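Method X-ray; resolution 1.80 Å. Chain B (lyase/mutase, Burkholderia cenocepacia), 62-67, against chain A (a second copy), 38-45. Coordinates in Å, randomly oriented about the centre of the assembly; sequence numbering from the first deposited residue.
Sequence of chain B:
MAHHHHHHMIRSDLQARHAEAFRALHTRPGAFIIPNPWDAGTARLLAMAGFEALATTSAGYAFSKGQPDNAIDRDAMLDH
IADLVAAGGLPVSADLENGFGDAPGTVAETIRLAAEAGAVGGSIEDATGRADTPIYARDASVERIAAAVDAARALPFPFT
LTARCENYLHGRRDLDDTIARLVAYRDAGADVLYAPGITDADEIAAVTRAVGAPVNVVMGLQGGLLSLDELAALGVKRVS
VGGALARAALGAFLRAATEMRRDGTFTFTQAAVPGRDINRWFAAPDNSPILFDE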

# COMPACT_ATOMS: atom_id res chain seq x y z
N ALA B 62 2.24 -4.53 8.41
CA ALA B 62 3.42 -5.35 8.28
C ALA B 62 3.62 -5.77 6.85
O ALA B 62 4.73 -5.61 6.36
CB ALA B 62 3.34 -6.56 9.18
N PHE B 63 2.59 -6.31 6.18
CA PHE B 63 2.73 -6.73 4.79
C PHE B 63 3.22 -5.59 3.90
O PHE B 63 4.08 -5.82 3.02
CB PHE B 63 1.42 -7.32 4.21
CG PHE B 63 0.83 -8.43 5.04
CD1 PHE B 63 1.65 -9.25 5.82
CD2 PHE B 63 -0.53 -8.66 5.03
CE1 PHE B 63 1.09 -10.26 6.58
CE2 PHE B 63 -1.09 -9.64 5.81
CZ PHE B 63 -0.26 -10.45 6.58
N SER B 64 2.76 -4.37 4.15
CA SER B 64 3.23 -3.22 3.36
C SER B 64 4.73 -3.00 3.53
O SER B 64 5.41 -2.54 2.62
CB SER B 64 2.45 -1.92 3.67
OG SER B 64 2.88 -1.29 4.89
N LYS B 65 5.24 -3.32 4.72
CA LYS B 65 6.66 -3.18 4.99
C LYS B 65 7.49 -4.43 4.61
O LYS B 65 8.66 -4.45 4.90
CB LYS B 65 6.88 -2.91 6.48
CG LYS B 65 6.23 -1.65 6.99
CD LYS B 65 6.84 -0.40 6.41
CE LYS B 65 6.09 0.85 6.88
NZ LYS B 65 5.95 1.89 5.79
N GLY B 66 6.85 -5.44 4.03
CA GLY B 66 7.53 -6.65 3.62
C GLY B 66 7.86 -7.56 4.80
O GLY B 66 8.82 -8.33 4.74
N GLN B 67 7.07 -7.48 5.87
CA GLN B 67 7.33 -8.24 7.10
C GLN B 67 6.16 -9.10 7.45
O GLN B 67 5.01 -8.77 7.09
CB GLN B 67 7.58 -7.29 8.26
CG GLN B 67 8.81 -6.45 8.12
CD GLN B 67 8.71 -5.22 9.03
OE1 GLN B 67 7.64 -4.92 9.55
NE2 GLN B 67 9.81 -4.55 9.24
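Chain A, residues 38-45: WDAGTARL

Chain A brings the start of a helix against the end of a helix in chain B. In chain B, residues 62 to 64 are the last of a helix that begins earlier, and B:Gly66 leaves helical geometry with a phi of 76°. Its N bonds back to B:Phe63 O at 3.0 Å and B:Gln67 N bonds back to B:Ala62 O, also at 3.0 Å, closing a Schellman motif. In chain A, the extended A:Asp39 (phi/psi -158/179) is the N-cap, and the helix runs from A:Ala40 through A:Leu45 and beyond. The closest CA atoms belong to the two glycines, B:Gly66 CA and A:Gly41 CA, 3.6 Å apart; B:Lys65 CA and A:Ala40 CA follow at 4.9 Å. The two pairs advance together in sequence, so both chains run in the same sense where they touch.

The first rule of this contact is that a carbonyl at a helix end, B:Ser64 O, with no partner within its own stretch, can meet the free amides of a helix N-terminus. A:Gly41 N donates to B:Ser64 O at 3.2 Å with an angle of 160° at the hydrogen, and A:Ala40 N lies 3.2 Å from the same B:Ser64 O. One residue back, A:Gly41 CA makes a CA-H...O contact at 3.4 Å with B:Phe63 O, which already accepts from B:Gly66 N.

The second rule is that such proximity is paid for in glycine. At A:Gly41 an ideal CB would stand 2.1 Å from B:Phe63 O, a clash. At B:Gly66 it would point toward chain A and come within 2.9 Å of A:Arg44 CD, while the positive phi independently favours glycine. B:Gly66 thus serves both the turn and the interface.

The side chains finish what the backbones begin. A:Asp39, chi1 at 65° (p), caps its own helix by accepting from A:Thr42 N through OD1 at 2.7 Å; its OD2 lies 3.7 Å from B:Ser64 CB. The cap residue therefore orders the helix start and also packs across the interface. A:Ala40 points its methyl toward chain B, where CB meets B:Lys65 O at 3.4 Å. B:Lys65 itself directs its CA-to-CB bond away, so its contribution at this point is backbone.

One turn along the helix, A:Arg44 points toward chain B and reaches past the glycine with chi1 m, chi2 t and chi3 p. Its NH1 donates to B:Gly66 O at 2.8 Å with an angle of 155°, and the carbonyl lies at the guanidinium edge, near its plane, as suits an N-H donor. A long side chain thus supplies a second hydrogen bond to the turn, after that of A:Gly41 N.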

# COMPACT_ATOMS: atom_id res chain seq x y z
N TRP A 38 5.28 -0.25 -5.21
CA TRP A 38 5.04 1.02 -4.52
C TRP A 38 5.27 0.92 -2.98
O TRP A 38 5.09 1.91 -2.27
CB TRP A 38 3.64 1.54 -4.86
CG TRP A 38 2.58 0.66 -4.35
CD1 TRP A 38 1.95 0.77 -3.14
CD2 TRP A 38 2.04 -0.50 -4.98
NE1 TRP A 38 1.06 -0.28 -2.97
CE2 TRP A 38 1.12 -1.08 -4.09
CE3 TRP A 38 2.29 -1.15 -6.21
CZ2 TRP A 38 0.40 -2.27 -4.41
CZ3 TRP A 38 1.59 -2.33 -6.50
CH2 TRP A 38 0.66 -2.86 -5.61
N ASP A 39 5.73 -0.24 -2.51
CA ASP A 39 6.13 -0.42 -1.12
C ASP A 39 7.09 -1.61 -0.96
O ASP A 39 7.42 -2.28 -1.93
CB ASP A 39 4.91 -0.51 -0.20
CG ASP A 39 4.02 -1.73 -0.44
OD1 ASP A 39 4.52 -2.77 -1.02
OD2 ASP A 39 2.84 -1.63 0.03
N ALA A 40 7.54 -1.85 0.28
CA ALA A 40 8.57 -2.86 0.52
C ALA A 40 8.03 -4.26 0.20
O ALA A 40 8.74 -5.09 -0.37
CB ALA A 40 9.06 -2.77 1.96
N GLY A 41 6.78 -4.52 0.58
CA GLY A 41 6.22 -5.79 0.35
C GLY A 41 6.06 -6.11 -1.12
O GLY A 41 6.39 -7.21 -1.55
N THR A 42 5.55 -5.15 -1.89
CA THR A 42 5.34 -5.39 -3.31
C THR A 42 6.75 -5.55 -3.95
O THR A 42 6.92 -6.34 -4.87
CB THR A 42 4.50 -4.30 -4.01
OG1 THR A 42 4.99 -3.00 -3.67
CG2 THR A 42 3.00 -4.35 -3.62
N ALA A 43 7.76 -4.83 -3.44
CA ALA A 43 9.13 -5.02 -3.96
C ALA A 43 9.61 -6.44 -3.72
O ALA A 43 10.15 -7.06 -4.61
CB ALA A 43 10.09 -4.01 -3.40
N ARG A 44 9.46 -6.94 -2.48
CA ARG A 44 9.90 -8.31 -2.16
C ARG A 44 9.19 -9.33 -3.04
O ARG A 44 9.83 -10.22 -3.58
CB ARG A 44 9.62 -8.69 -0.71
CG ARG A 44 10.33 -7.84 0.30
CD ARG A 44 10.38 -8.48 1.69
NE ARG A 44 11.09 -9.72 1.66
CZ ARG A 44 11.13 -10.61 2.65
NH1 ARG A 44 10.50 -10.35 3.79
NH2 ARG A 44 11.81 -11.75 2.51
N LEU A 45 7.88 -9.19 -3.17
CA LEU A 45 7.08 -10.14 -3.98
C LEU A 45 7.48 -10.17 -5.41
O LEU A 45 7.56 -11.25 -6.00
CB LEU A 45 5.58 -9.83 -3.86
CG LEU A 45 5.02 -10.01 -2.43
CD1 LEU A 45 3.63 -9.41 -2.28
CD2 LEU A 45 5.06 -11.47 -2.00